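Local coordinates for protein STING-associated CdnE c-di-GMP synthase (Flavobacteriaceae, PDB 6WT8) that probably synthesises the cyclic dinucleotide c-di-GMP as the signal sensed by a partner STING protein in bacterial CBASS antiphage defence, at residues A[10-15]-A[260-265]; A[16-21]-A[99-104]; A[70-75]-A[189-194]; A[92-97]-A[103-108]; A[213-218]-A[238-243]. All coordinates share one frame; numbering follows the deposited sequence.

Interaction 1: A[10-15]-A[260-265]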
# COMPACT_ATOMS: atom_id res chain seq x y z
N LYS A 10 -20.45 7.31 12.54
CA LYS A 10 -20.07 8.72 12.53
C LYS A 10 -18.55 8.89 12.42
O LYS A 10 -18.05 9.77 11.72
CB LYS A 10 -20.62 9.42 13.78
CG LYS A 10 -22.13 9.53 13.76
CD LYS A 10 -22.67 10.11 15.07
CE LYS A 10 -24.19 10.12 15.00
NZ LYS A 10 -24.61 10.87 13.78
N LYS A 11 -17.79 8.00 13.07
CA LYS A 11 -16.34 8.13 13.01
C LYS A 11 -15.81 7.82 11.61
O LYS A 11 -14.95 8.53 11.09
CB LYS A 11 -15.68 7.17 14.01
CG LYS A 11 -15.83 7.66 15.44
CD LYS A 11 -15.02 6.78 16.35
CE LYS A 11 -14.75 7.51 17.65
NZ LYS A 11 -14.53 6.51 18.73
N VAL A 12 -16.29 6.73 11.01
CA VAL A 12 -15.85 6.39 9.65
C VAL A 12 -16.20 7.51 8.70
O VAL A 12 -15.41 7.86 7.83
CB VAL A 12 -16.50 5.06 9.21
CG1 VAL A 12 -16.19 4.75 7.72
CG2 VAL A 12 -15.97 3.92 10.00
N ARG A 13 -17.40 8.06 8.82
CA ARG A 13 -17.82 9.14 7.95
C ARG A 13 -16.92 10.35 8.07
O ARG A 13 -16.59 10.99 7.05
CB ARG A 13 -19.26 9.54 8.30
CG ARG A 13 -20.18 8.52 7.69
CD ARG A 13 -21.62 8.73 8.10
NE ARG A 13 -22.48 7.86 7.30
CZ ARG A 13 -23.77 8.08 7.06
NH1 ARG A 13 -24.38 9.14 7.57
NH2 ARG A 13 -24.44 7.25 6.28
N GLU A 14 -16.55 10.72 9.29
CA GLU A 14 -15.71 11.90 9.44
C GLU A 14 -14.38 11.69 8.75
O GLU A 14 -13.81 12.63 8.18
CB GLU A 14 -15.49 12.21 10.92
CG GLU A 14 -14.81 13.60 11.12
CD GLU A 14 -15.46 14.73 10.27
OE1 GLU A 14 -16.71 14.90 10.34
OE2 GLU A 14 -14.71 15.43 9.53
N ARG A 15 -13.88 10.46 8.77
CA ARG A 15 -12.58 10.17 8.15
C ARG A 15 -12.67 10.05 6.65
O ARG A 15 -11.70 10.37 5.94
CB ARG A 15 -12.04 8.83 8.72
CG ARG A 15 -11.67 8.91 10.18
CD ARG A 15 -10.98 7.63 10.68
NE ARG A 15 -11.73 6.39 10.52
CZ ARG A 15 -12.30 5.71 11.52
NH1 ARG A 15 -12.34 6.21 12.77
NH2 ARG A 15 -12.85 4.55 11.29
N LEU A 260 -10.47 -4.05 7.44
CA LEU A 260 -9.61 -4.38 8.60
C LEU A 260 -8.86 -3.14 9.10
O LEU A 260 -8.64 -2.98 10.31
CB LEU A 260 -8.59 -5.48 8.23
CG LEU A 260 -8.98 -6.93 8.23
CD1 LEU A 260 -7.63 -7.74 8.24
CD2 LEU A 260 -9.84 -7.30 9.45
N LYS A 261 -8.44 -2.25 8.19
CA LYS A 261 -7.78 -1.00 8.62
C LYS A 261 -8.72 -0.16 9.47
O LYS A 261 -8.30 0.39 10.51
CB LYS A 261 -7.31 -0.21 7.40
CG LYS A 261 -6.08 -0.77 6.72
CD LYS A 261 -5.68 0.21 5.62
CE LYS A 261 -4.55 -0.26 4.81
NZ LYS A 261 -4.11 0.97 4.01
N ASN A 262 -10.00 -0.09 9.11
CA ASN A 262 -10.95 0.67 9.91
C ASN A 262 -11.16 0.01 11.26
O ASN A 262 -11.28 0.71 12.27
CB ASN A 262 -12.30 0.79 9.15
CG ASN A 262 -12.34 2.04 8.24
OD1 ASN A 262 -12.22 3.16 8.75
ND2 ASN A 262 -12.44 1.87 6.92
N ILE A 263 -11.32 -1.32 11.28
CA ILE A 263 -11.50 -2.00 12.57
C ILE A 263 -10.29 -1.74 13.46
O ILE A 263 -10.44 -1.45 14.65
CB ILE A 263 -11.68 -3.52 12.37
CG1 ILE A 263 -12.96 -3.83 11.59
CG2 ILE A 263 -11.67 -4.30 13.70
CD1 ILE A 263 -14.16 -3.12 12.01
N LYS A 264 -9.08 -1.83 12.90
CA LYS A 264 -7.90 -1.58 13.74
C LYS A 264 -7.90 -0.15 14.29
O LYS A 264 -7.56 0.11 15.48
CB LYS A 264 -6.62 -1.84 12.93
CG LYS A 264 -5.41 -1.92 13.88
CD LYS A 264 -4.16 -2.48 13.12
CE LYS A 264 -3.61 -1.45 12.13
NZ LYS A 264 -2.68 -0.44 12.80
N TYR A 265 -8.27 0.81 13.45
CA TYR A 265 -8.22 2.21 13.80
C TYR A 265 -9.16 2.51 14.96
O TYR A 265 -8.77 3.21 15.90
CB TYR A 265 -8.57 3.06 12.55
CG TYR A 265 -8.22 4.53 12.71
CD1 TYR A 265 -9.10 5.42 13.33
CD2 TYR A 265 -7.01 5.01 12.21
CE1 TYR A 265 -8.74 6.77 13.45
CE2 TYR A 265 -6.66 6.37 12.31
CZ TYR A 265 -7.54 7.22 12.93
OH TYR A 265 -7.18 8.55 13.07
O HOH W 1 -12.27 5.72 7.78
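R15 keeps CG anti to its carbonyl carbon (chi1 -68°) and bends at chi3, while Y265 has CG anti to the backbone N, and the two side chains run antiparallel alongside one another between helix 5-16 and helix 253-266. This is a helix-helix contact in which helix 5-16 packs across helix 253-266, the segments crossing at 114° with axes 11.5 Å apart. Arginine is long enough to span that distance. Its NH2 donates to N262 OD1 in a fairly straight bond (3.0 Å), the oxygen sitting at the edge of the guanidinium and close to its plane. A water accepts from R15 NE and donates to the same OD1, so N262 receives two protons in a buried setting. Its ND2 is satisfied in turn by S54 O. The charge of R15 is met beyond these segments by D266, in a salt bridge through NH1. V12 adds apolar bulk beside the amide and packs on Y50 of helix 46-56. One guanidinium face carries K11 O and V12 CA; over the opposite face comes CD1 of the Y265 ring, which is tilted 50° to the guanidinium, with CD1 3.4 Å from R15 NH1.

Interaction 2: A[16-21]-A[99-104]; sequences SNPDLV and ILKEND
S16, at the end of helix 5-16, carries OG within 3.6 Å of I99 O without a direct bond; a water joins them, accepting from S16 OG (2.9 Å) and donating to I99 O (2.8 Å). A hydroxyl suits this spot because it can donate to the bridging water. N17 then quits helical geometry and opens a type I turn ending at L20. The backbone closes the turn, L20 N to N17 O; the N17 amide grips the next residue, V21, OD1 taking its N-H and ND2 giving to V21 O in the carbonyl plane, on a lone pair. P18 follows at the second position of the turn, where its fixed phi fits; CG and CD of its ring meet K101 CD, P18 CD being the nearer at 4.0 Å. K101 starts with CG between its backbone N and carbonyl carbon (chi1 59°), and the bend at chi4 turns NZ to E102 OE2, a salt bridge of 2.8 Å; E14 O is its other partner. K101 belongs to a second type I turn, L100 to N103. Two type I turns thus dock side by side, the second consistent with the loop between the GS and DxD motifs of polymerase-beta-like nucleotidyltransferases.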
# COMPACT_ATOMS: atom_id res chain seq x y z
N SER A 16 -13.79 9.54 6.15
CA SER A 16 -13.90 9.02 4.80
C SER A 16 -14.78 9.85 3.88
O SER A 16 -14.50 9.95 2.69
CB SER A 16 -14.49 7.60 4.82
OG SER A 16 -13.61 6.67 5.42
N ASN A 17 -15.89 10.37 4.38
CA ASN A 17 -16.87 10.98 3.47
C ASN A 17 -17.75 11.90 4.29
O ASN A 17 -18.98 11.66 4.41
CB ASN A 17 -17.67 9.87 2.78
CG ASN A 17 -18.67 10.41 1.76
OD1 ASN A 17 -18.54 11.54 1.29
ND2 ASN A 17 -19.66 9.60 1.41
N PRO A 18 -17.19 12.97 4.86
CA PRO A 18 -17.98 13.79 5.78
C PRO A 18 -19.14 14.49 5.12
O PRO A 18 -20.09 14.84 5.83
CB PRO A 18 -16.95 14.81 6.32
CG PRO A 18 -15.87 14.84 5.29
CD PRO A 18 -15.77 13.40 4.84
N ASP A 19 -19.08 14.75 3.82
CA ASP A 19 -20.18 15.44 3.15
C ASP A 19 -21.19 14.48 2.56
O ASP A 19 -22.17 14.94 1.94
CB ASP A 19 -19.64 16.31 2.05
CG ASP A 19 -18.85 17.49 2.60
OD1 ASP A 19 -19.25 18.01 3.68
OD2 ASP A 19 -17.83 17.84 1.98
N LEU A 20 -21.00 13.18 2.77
CA LEU A 20 -21.99 12.17 2.37
C LEU A 20 -22.28 12.22 0.87
O LEU A 20 -23.43 12.16 0.42
CB LEU A 20 -23.29 12.28 3.19
CG LEU A 20 -23.10 12.21 4.70
CD1 LEU A 20 -24.45 12.20 5.45
CD2 LEU A 20 -22.27 10.98 5.07
N VAL A 21 -21.20 12.29 0.09
CA VAL A 21 -21.34 12.21 -1.35
C VAL A 21 -21.71 10.77 -1.72
O VAL A 21 -21.45 9.82 -0.98
CB VAL A 21 -20.06 12.66 -2.09
CG1 VAL A 21 -19.64 14.07 -1.61
CG2 VAL A 21 -18.99 11.65 -1.97
N ILE A 99 -7.70 4.88 4.30
CA ILE A 99 -8.97 5.07 4.99
C ILE A 99 -9.11 6.46 5.60
O ILE A 99 -10.13 6.75 6.26
CB ILE A 99 -9.22 4.00 6.08
CG1 ILE A 99 -8.15 4.04 7.12
CG2 ILE A 99 -9.29 2.61 5.43
CD1 ILE A 99 -8.61 3.45 8.52
N LEU A 100 -8.13 7.34 5.39
CA LEU A 100 -8.25 8.73 5.85
C LEU A 100 -8.26 9.68 4.66
O LEU A 100 -7.38 9.59 3.80
CB LEU A 100 -7.10 9.13 6.80
CG LEU A 100 -6.77 8.19 7.95
CD1 LEU A 100 -5.58 8.70 8.79
CD2 LEU A 100 -7.98 7.96 8.81
N LYS A 101 -9.21 10.63 4.66
CA LYS A 101 -9.26 11.57 3.55
C LYS A 101 -7.99 12.41 3.44
O LYS A 101 -7.75 12.93 2.37
CB LYS A 101 -10.47 12.52 3.72
CG LYS A 101 -10.48 13.34 5.02
CD LYS A 101 -11.87 13.99 5.27
CE LYS A 101 -11.78 14.94 6.48
NZ LYS A 101 -11.54 14.27 7.77
N GLU A 102 -7.22 12.55 4.53
CA GLU A 102 -5.97 13.32 4.49
C GLU A 102 -4.78 12.54 3.96
O GLU A 102 -3.71 13.13 3.78
CB GLU A 102 -5.62 13.86 5.88
CG GLU A 102 -6.70 14.74 6.52
CD GLU A 102 -7.81 13.97 7.27
OE1 GLU A 102 -7.74 12.72 7.43
OE2 GLU A 102 -8.75 14.70 7.73
N ASN A 103 -4.88 11.24 3.74
CA ASN A 103 -3.76 10.52 3.17
C ASN A 103 -3.52 10.97 1.72
O ASN A 103 -4.45 11.24 0.97
CB ASN A 103 -4.03 9.03 3.18
CG ASN A 103 -4.15 8.43 4.55
OD1 ASN A 103 -4.94 7.50 4.73
ND2 ASN A 103 -3.34 8.89 5.52
N ASP A 104 -2.24 11.02 1.32
CA ASP A 104 -1.84 11.47 0.01
C ASP A 104 -0.89 10.49 -0.64
O ASP A 104 -0.16 9.76 0.04
CB ASP A 104 -1.13 12.81 0.14
CG ASP A 104 -2.08 13.92 0.38
OD1 ASP A 104 -2.75 14.35 -0.58
OD2 ASP A 104 -2.15 14.38 1.54
O HOH W 1 -12.27 5.72 7.78

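Interaction 3: A[70-75]-A[189-194]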
# COMPACT_ATOMS: atom_id res chain seq x y z
N ALA A 70 -0.06 16.21 -6.72
CA ALA A 70 1.26 15.62 -7.00
C ALA A 70 1.66 15.82 -8.47
O ALA A 70 2.84 16.08 -8.76
CB ALA A 70 1.26 14.13 -6.65
N ASN A 71 0.69 15.78 -9.39
CA ASN A 71 1.02 16.07 -10.79
C ASN A 71 1.52 17.51 -10.97
O ASN A 71 2.42 17.77 -11.79
CB ASN A 71 -0.21 15.87 -11.70
CG ASN A 71 -0.57 14.40 -11.89
OD1 ASN A 71 0.21 13.50 -11.60
ND2 ASN A 71 -1.79 14.15 -12.40
N LYS A 72 0.91 18.47 -10.26
CA LYS A 72 1.37 19.86 -10.34
C LYS A 72 2.80 19.99 -9.83
O LYS A 72 3.63 20.68 -10.44
CB LYS A 72 0.45 20.79 -9.56
CG LYS A 72 -0.91 20.83 -10.22
CD LYS A 72 -1.78 21.89 -9.63
CE LYS A 72 -3.09 21.98 -10.44
NZ LYS A 72 -3.90 23.19 -10.03
N VAL A 73 3.11 19.33 -8.70
CA VAL A 73 4.50 19.33 -8.20
C VAL A 73 5.44 18.72 -9.23
O VAL A 73 6.55 19.25 -9.48
CB VAL A 73 4.57 18.57 -6.86
CG1 VAL A 73 5.99 18.50 -6.34
CG2 VAL A 73 3.72 19.29 -5.82
N GLU A 74 5.06 17.56 -9.79
CA GLU A 74 5.90 16.91 -10.80
C GLU A 74 6.24 17.84 -11.95
O GLU A 74 7.39 17.84 -12.40
CB GLU A 74 5.17 15.66 -11.35
CG GLU A 74 6.03 14.99 -12.41
CD GLU A 74 5.43 13.71 -12.99
OE1 GLU A 74 4.90 12.88 -12.25
OE2 GLU A 74 5.54 13.52 -14.24
N ALA A 75 5.29 18.65 -12.42
CA ALA A 75 5.58 19.51 -13.57
C ALA A 75 6.72 20.48 -13.25
O ALA A 75 7.61 20.72 -14.08
CB ALA A 75 4.34 20.30 -13.98
N THR A 189 -1.42 24.48 -3.20
CA THR A 189 -2.58 25.30 -2.84
C THR A 189 -3.78 25.08 -3.73
O THR A 189 -4.89 25.37 -3.28
CB THR A 189 -2.25 26.79 -2.84
OG1 THR A 189 -1.75 27.17 -4.13
CG2 THR A 189 -1.27 27.11 -1.72
N GLU A 190 -3.59 24.62 -4.96
CA GLU A 190 -4.71 24.32 -5.85
C GLU A 190 -4.41 23.01 -6.56
O GLU A 190 -3.58 22.95 -7.48
CB GLU A 190 -4.97 25.44 -6.85
CG GLU A 190 -5.90 26.51 -6.32
CD GLU A 190 -5.66 27.86 -6.96
OE1 GLU A 190 -5.57 28.86 -6.20
OE2 GLU A 190 -5.57 27.93 -8.21
N PRO A 191 -5.03 21.91 -6.13
CA PRO A 191 -5.92 21.77 -4.99
C PRO A 191 -5.12 21.73 -3.70
O PRO A 191 -3.93 21.47 -3.76
CB PRO A 191 -6.62 20.43 -5.25
CG PRO A 191 -5.64 19.64 -6.05
CD PRO A 191 -4.85 20.65 -6.88
N GLU A 192 -5.73 22.07 -2.57
CA GLU A 192 -5.02 22.18 -1.30
C GLU A 192 -4.73 20.80 -0.74
O GLU A 192 -5.60 20.18 -0.11
CB GLU A 192 -5.85 23.00 -0.32
CG GLU A 192 -5.12 23.36 0.94
CD GLU A 192 -5.88 24.40 1.76
OE1 GLU A 192 -5.35 24.84 2.81
OE2 GLU A 192 -7.00 24.78 1.35
N ARG A 193 -3.49 20.32 -0.96
CA ARG A 193 -3.03 19.02 -0.47
C ARG A 193 -1.57 19.14 -0.11
O ARG A 193 -0.84 19.92 -0.72
CB ARG A 193 -3.14 17.89 -1.50
CG ARG A 193 -4.57 17.66 -2.08
CD ARG A 193 -5.57 17.13 -1.06
NE ARG A 193 -5.24 15.78 -0.58
CZ ARG A 193 -6.02 15.02 0.19
NH1 ARG A 193 -7.24 15.39 0.49
NH2 ARG A 193 -5.52 13.88 0.63
N ASP A 194 -1.11 18.32 0.87
CA ASP A 194 0.29 18.31 1.25
C ASP A 194 0.95 17.07 0.67
O ASP A 194 0.53 15.94 0.94
CB ASP A 194 0.46 18.33 2.77
CG ASP A 194 -0.26 19.51 3.41
OD1 ASP A 194 -0.23 20.61 2.84
OD2 ASP A 194 -0.90 19.31 4.45
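E190 O takes a short hydrogen bond of 2.6 Å from K72 NZ. The ammonium stands well above the carbonyl plane, 50° out of it, so it does not meet a lone pair head-on. The lysine chain is drawn in alongside, CD and CE running close beside the same oxygen. Such reach is what a lysine offers on an exposed helix face; CG lies anti to the carbonyl carbon (chi1 -66°) and the chain beyond it is fully extended toward the opposite backbone. Helix 60-81, which bears K72, lies along the central sheet of what is probably the nucleotidyltransferase core, and E190 and P191 lie where the chain turns between strands 184-189 and 192-204, which pair antiparallel. P191 shapes that turn: the peptide bond before it is cis, which places the proline CD on the same side as E190 O and brings it to 4.2 Å from K72 NZ. The P191 ring also rests on N65 and V68 of the same helix. E190 is open to solvent and sends its carboxylate away from the helix, leaving OE2 5.3 Å from K72 NZ, too far for a salt bridge although the opposite charges probably attract weakly. One residue after E192, R193 lies against Y62 and A69 and reaches on to a salt bridge with D104.

Interaction 4: A[92-97]-A[103-108]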
# COMPACT_ATOMS: atom_id res chain seq x y z
N SER A 92 -0.53 3.99 -0.12
CA SER A 92 -1.81 3.30 -0.19
C SER A 92 -2.83 4.04 -1.04
O SER A 92 -3.76 3.42 -1.56
CB SER A 92 -2.37 3.08 1.21
OG SER A 92 -2.54 4.28 1.85
N VAL A 93 -2.68 5.36 -1.26
CA VAL A 93 -3.61 6.06 -2.12
C VAL A 93 -3.53 5.50 -3.54
O VAL A 93 -4.54 5.46 -4.25
CB VAL A 93 -3.35 7.58 -2.04
CG1 VAL A 93 -4.23 8.30 -3.08
CG2 VAL A 93 -3.68 8.13 -0.62
N MSE A 94 -2.37 4.95 -3.92
CA MSE A 94 -2.26 4.40 -5.27
C MSE A 94 -2.98 3.07 -5.52
O MSE A 94 -3.13 2.66 -6.66
CB MSE A 94 -0.78 4.20 -5.65
CG MSE A 94 -0.07 5.53 -5.90
SE MSE A 94 -0.82 6.57 -7.38
CE MSE A 94 -0.27 5.47 -8.82
N THR A 95 -3.41 2.42 -4.45
CA THR A 95 -4.35 1.29 -4.56
C THR A 95 -5.72 1.64 -4.03
O THR A 95 -6.58 0.74 -3.91
CB THR A 95 -3.80 0.07 -3.80
OG1 THR A 95 -3.42 0.45 -2.49
CG2 THR A 95 -2.53 -0.52 -4.49
N ASN A 96 -5.94 2.90 -3.66
CA ASN A 96 -7.18 3.34 -3.01
C ASN A 96 -7.49 2.49 -1.79
O ASN A 96 -8.69 2.24 -1.51
CB ASN A 96 -8.37 3.31 -3.99
CG ASN A 96 -9.58 4.04 -3.42
OD1 ASN A 96 -9.40 5.05 -2.69
ND2 ASN A 96 -10.83 3.52 -3.70
N THR A 97 -6.45 2.08 -1.04
CA THR A 97 -6.70 1.33 0.18
C THR A 97 -6.47 2.17 1.42
O THR A 97 -6.45 1.64 2.53
CB THR A 97 -5.88 0.04 0.23
OG1 THR A 97 -4.50 0.36 0.01
CG2 THR A 97 -6.42 -0.92 -0.85
N ASN A 103 -4.88 11.24 3.74
CA ASN A 103 -3.76 10.52 3.17
C ASN A 103 -3.52 10.97 1.72
O ASN A 103 -4.45 11.24 0.97
CB ASN A 103 -4.03 9.03 3.18
CG ASN A 103 -4.15 8.43 4.55
OD1 ASN A 103 -4.94 7.50 4.73
ND2 ASN A 103 -3.34 8.89 5.52
N ASP A 104 -2.24 11.02 1.32
CA ASP A 104 -1.84 11.47 0.01
C ASP A 104 -0.89 10.49 -0.64
O ASP A 104 -0.16 9.76 0.04
CB ASP A 104 -1.13 12.81 0.14
CG ASP A 104 -2.08 13.92 0.38
OD1 ASP A 104 -2.75 14.35 -0.58
OD2 ASP A 104 -2.15 14.38 1.54
N VAL A 105 -0.94 10.47 -1.98
CA VAL A 105 0.16 9.84 -2.74
C VAL A 105 1.46 10.56 -2.41
O VAL A 105 1.48 11.78 -2.20
CB VAL A 105 -0.04 9.83 -4.27
CG1 VAL A 105 -1.30 9.03 -4.70
CG2 VAL A 105 -0.14 11.25 -4.86
N ASP A 106 2.57 9.81 -2.38
CA ASP A 106 3.88 10.46 -2.39
C ASP A 106 4.39 10.54 -3.82
O ASP A 106 4.21 9.60 -4.62
CB ASP A 106 4.96 9.65 -1.65
CG ASP A 106 4.74 9.46 -0.19
OD1 ASP A 106 4.07 10.26 0.46
OD2 ASP A 106 5.32 8.48 0.35
N LEU A 107 5.07 11.65 -4.15
CA LEU A 107 5.76 11.73 -5.43
C LEU A 107 7.18 11.19 -5.27
O LEU A 107 7.89 11.57 -4.32
CB LEU A 107 5.80 13.19 -5.89
CG LEU A 107 6.53 13.43 -7.24
CD1 LEU A 107 5.97 14.67 -7.88
CD2 LEU A 107 8.06 13.64 -7.03
N VAL A 108 7.60 10.28 -6.16
CA VAL A 108 8.94 9.71 -6.11
C VAL A 108 9.69 10.17 -7.34
O VAL A 108 9.22 9.96 -8.48
CB VAL A 108 8.89 8.17 -6.05
CG1 VAL A 108 10.29 7.64 -5.74
CG2 VAL A 108 7.96 7.73 -4.96
O HOH W 2 -0.63 6.98 0.23
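The 3-10 turn 92-95 lies against the extended chain that enters strand 106-112, with V93 and V105 CA atoms 5.4 Å apart and a water bridging the backbones, accepting from V93 N (3.0 Å) and donating to D104 O (2.8 Å). The V93 side chain turns toward 103-105. Its CG1, anti to the backbone N (chi1 173°), presses on V105 CG1 at 3.4 Å, tighter than ordinary van der Waals contact, the side chains crossing at about a right angle. Its CG2 lies 3.6 Å from N103 O, over the backbone of 103-104. Selenomethionine M94 curls at chi2 and chi3 to set SE against the same V105 CG1 (3.7 Å). Replacing V93 with an alanine would probably lose the CG1 contact with V105 and the CG2 packing over the 103-104 backbone, leaving a gap there. S92 O pins the turn, reached from opposite faces by T95 N and T97 N. The sequence is consistent with the GS and DxD motifs of polymerase-beta-like nucleotidyltransferases, S92 belonging to the first, D104 and D106 to the second. Around it, V93 touches T63 and V105 A70 of helix 60-81, M94 meets R89 of strand 85-90 and I239 of helix 235-248, and S66 holds D104.

Interaction 5: A[213-218]-A[238-243]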
# COMPACT_ATOMS: atom_id res chain seq x y z
N ASP A 213 9.69 -6.52 -15.78
CA ASP A 213 8.40 -6.05 -15.26
C ASP A 213 8.68 -4.75 -14.51
O ASP A 213 9.36 -4.75 -13.49
CB ASP A 213 7.77 -7.07 -14.31
CG ASP A 213 7.26 -8.33 -14.99
OD1 ASP A 213 7.00 -8.33 -16.23
OD2 ASP A 213 7.07 -9.37 -14.27
N LYS A 214 8.14 -3.62 -15.01
CA LYS A 214 8.43 -2.33 -14.39
C LYS A 214 8.08 -2.30 -12.90
O LYS A 214 8.75 -1.64 -12.11
CB LYS A 214 7.65 -1.26 -15.16
CG LYS A 214 7.88 0.13 -14.68
CD LYS A 214 7.05 1.17 -15.47
CE LYS A 214 7.15 2.55 -14.78
NZ LYS A 214 6.17 3.54 -15.30
N SER A 215 7.06 -3.04 -12.50
CA SER A 215 6.61 -2.98 -11.12
C SER A 215 7.60 -3.64 -10.17
O SER A 215 7.49 -3.44 -8.95
CB SER A 215 5.24 -3.64 -10.99
OG SER A 215 5.28 -5.02 -11.33
N ARG A 216 8.49 -4.48 -10.70
CA ARG A 216 9.48 -5.14 -9.84
C ARG A 216 10.71 -4.28 -9.60
O ARG A 216 11.57 -4.68 -8.83
CB ARG A 216 9.92 -6.44 -10.47
CG ARG A 216 8.80 -7.48 -10.58
CD ARG A 216 9.38 -8.71 -11.29
NE ARG A 216 8.38 -9.70 -11.72
CZ ARG A 216 8.01 -10.73 -10.97
NH1 ARG A 216 8.52 -10.91 -9.74
NH2 ARG A 216 7.15 -11.63 -11.47
N LYS A 217 10.79 -3.10 -10.20
CA LYS A 217 11.94 -2.23 -9.94
C LYS A 217 11.88 -1.69 -8.52
O LYS A 217 10.81 -1.27 -8.05
CB LYS A 217 11.96 -1.08 -10.93
CG LYS A 217 12.19 -1.48 -12.34
CD LYS A 217 12.37 -0.28 -13.28
CE LYS A 217 13.63 0.44 -12.93
NZ LYS A 217 14.82 0.31 -13.82
N GLY A 218 13.02 -1.72 -7.82
CA GLY A 218 13.10 -1.23 -6.46
C GLY A 218 13.63 0.19 -6.41
O GLY A 218 14.16 0.71 -7.40
N SER A 238 4.07 -3.83 -4.57
CA SER A 238 2.87 -3.90 -3.75
C SER A 238 1.68 -3.30 -4.46
O SER A 238 0.58 -3.90 -4.45
CB SER A 238 3.11 -3.19 -2.42
OG SER A 238 4.00 -3.96 -1.67
N ILE A 239 1.86 -2.14 -5.07
CA ILE A 239 0.74 -1.49 -5.77
C ILE A 239 0.23 -2.40 -6.87
O ILE A 239 -0.98 -2.66 -6.98
CB ILE A 239 1.16 -0.12 -6.33
CG1 ILE A 239 1.34 0.86 -5.18
CG2 ILE A 239 0.18 0.36 -7.38
CD1 ILE A 239 2.19 2.07 -5.57
N GLU A 240 1.12 -2.88 -7.75
CA GLU A 240 0.68 -3.70 -8.86
C GLU A 240 -0.00 -4.96 -8.37
O GLU A 240 -1.05 -5.34 -8.90
CB GLU A 240 1.87 -4.02 -9.76
CG GLU A 240 1.49 -4.82 -11.02
CD GLU A 240 0.74 -4.00 -12.07
OE1 GLU A 240 0.28 -4.62 -13.06
OE2 GLU A 240 0.60 -2.78 -11.91
N ARG A 241 0.57 -5.63 -7.36
CA ARG A 241 0.02 -6.92 -6.97
C ARG A 241 -1.35 -6.76 -6.29
O ARG A 241 -2.24 -7.59 -6.52
CB ARG A 241 1.01 -7.66 -6.07
CG ARG A 241 2.16 -8.30 -6.87
CD ARG A 241 3.14 -8.97 -5.88
NE ARG A 241 4.13 -9.66 -6.73
CZ ARG A 241 5.20 -10.30 -6.25
NH1 ARG A 241 5.48 -10.35 -4.94
NH2 ARG A 241 6.02 -10.91 -7.13
N ILE A 242 -1.50 -5.73 -5.43
CA ILE A 242 -2.82 -5.49 -4.82
C ILE A 242 -3.85 -5.15 -5.89
O ILE A 242 -4.98 -5.66 -5.88
CB ILE A 242 -2.70 -4.42 -3.73
CG1 ILE A 242 -1.95 -5.05 -2.55
CG2 ILE A 242 -4.09 -3.93 -3.31
CD1 ILE A 242 -1.44 -3.94 -1.57
N ASN A 243 -3.47 -4.29 -6.85
CA ASN A 243 -4.44 -3.93 -7.89
C ASN A 243 -4.82 -5.13 -8.74
O ASN A 243 -6.01 -5.35 -9.05
CB ASN A 243 -3.86 -2.79 -8.73
CG ASN A 243 -3.94 -1.45 -8.01
OD1 ASN A 243 -4.71 -1.28 -7.05
ND2 ASN A 243 -3.12 -0.47 -8.45
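S215 and E240 meet through their beta carbons, CB to CB 3.6 Å. The serine holds OG between its backbone N and carbonyl carbon (chi1 62°), which lays the hydroxyl beside E240 CG at 3.8 Å; a residue this small lets the loop come close to the helix. E240 has CG anti to the backbone N and bends at chi2; its CB and CG line the contact. The loop, between helix 206-211 and strand 218-221, here packs on helix 235-248 at the surface of the nucleotidyltransferase-like chain, with S215 and R216 also touching L237. Two arginines approach beside this pair: R216 NH1 and R241 NH2 are 3.6 Å apart, their guanidinium planes 90° to each other. Both run extended from CG to NE and cross at about a right angle. Such like charges would repel, but R216 is paired with the opposite charge of D213, while R241 NH1 is held by the V325 carbonyl. R216 NE points almost straight at D213 OD2 (2.9 Å, N-H...O 177°), in the guanidinium plane and on the anti side of the carboxylate. A leucine in place of R216 would probably leave the D213 carboxylate without its mate. The R241 side chain also leans on Y286.

Interactions 1 and 2, with centres 10 Å apart, form one continuous patch: R15 O and K101 N lie 2.8 Å apart, a probable hydrogen bond, and a single water serves both contacts. From there the loop leads to interaction 4, which shares N103 and D104 with interaction 2. The salt bridge from R193 NE to D104 OD1 (2.9 Å) ties interaction 3 to both. Interaction 5 lies about 14 Å from interaction 4, between centres, joined by M94 CB on I239 CD1 at 3.7 Å. Interaction 4 carries the GS and DxD sequence pattern and so probably lies at or beside the active site.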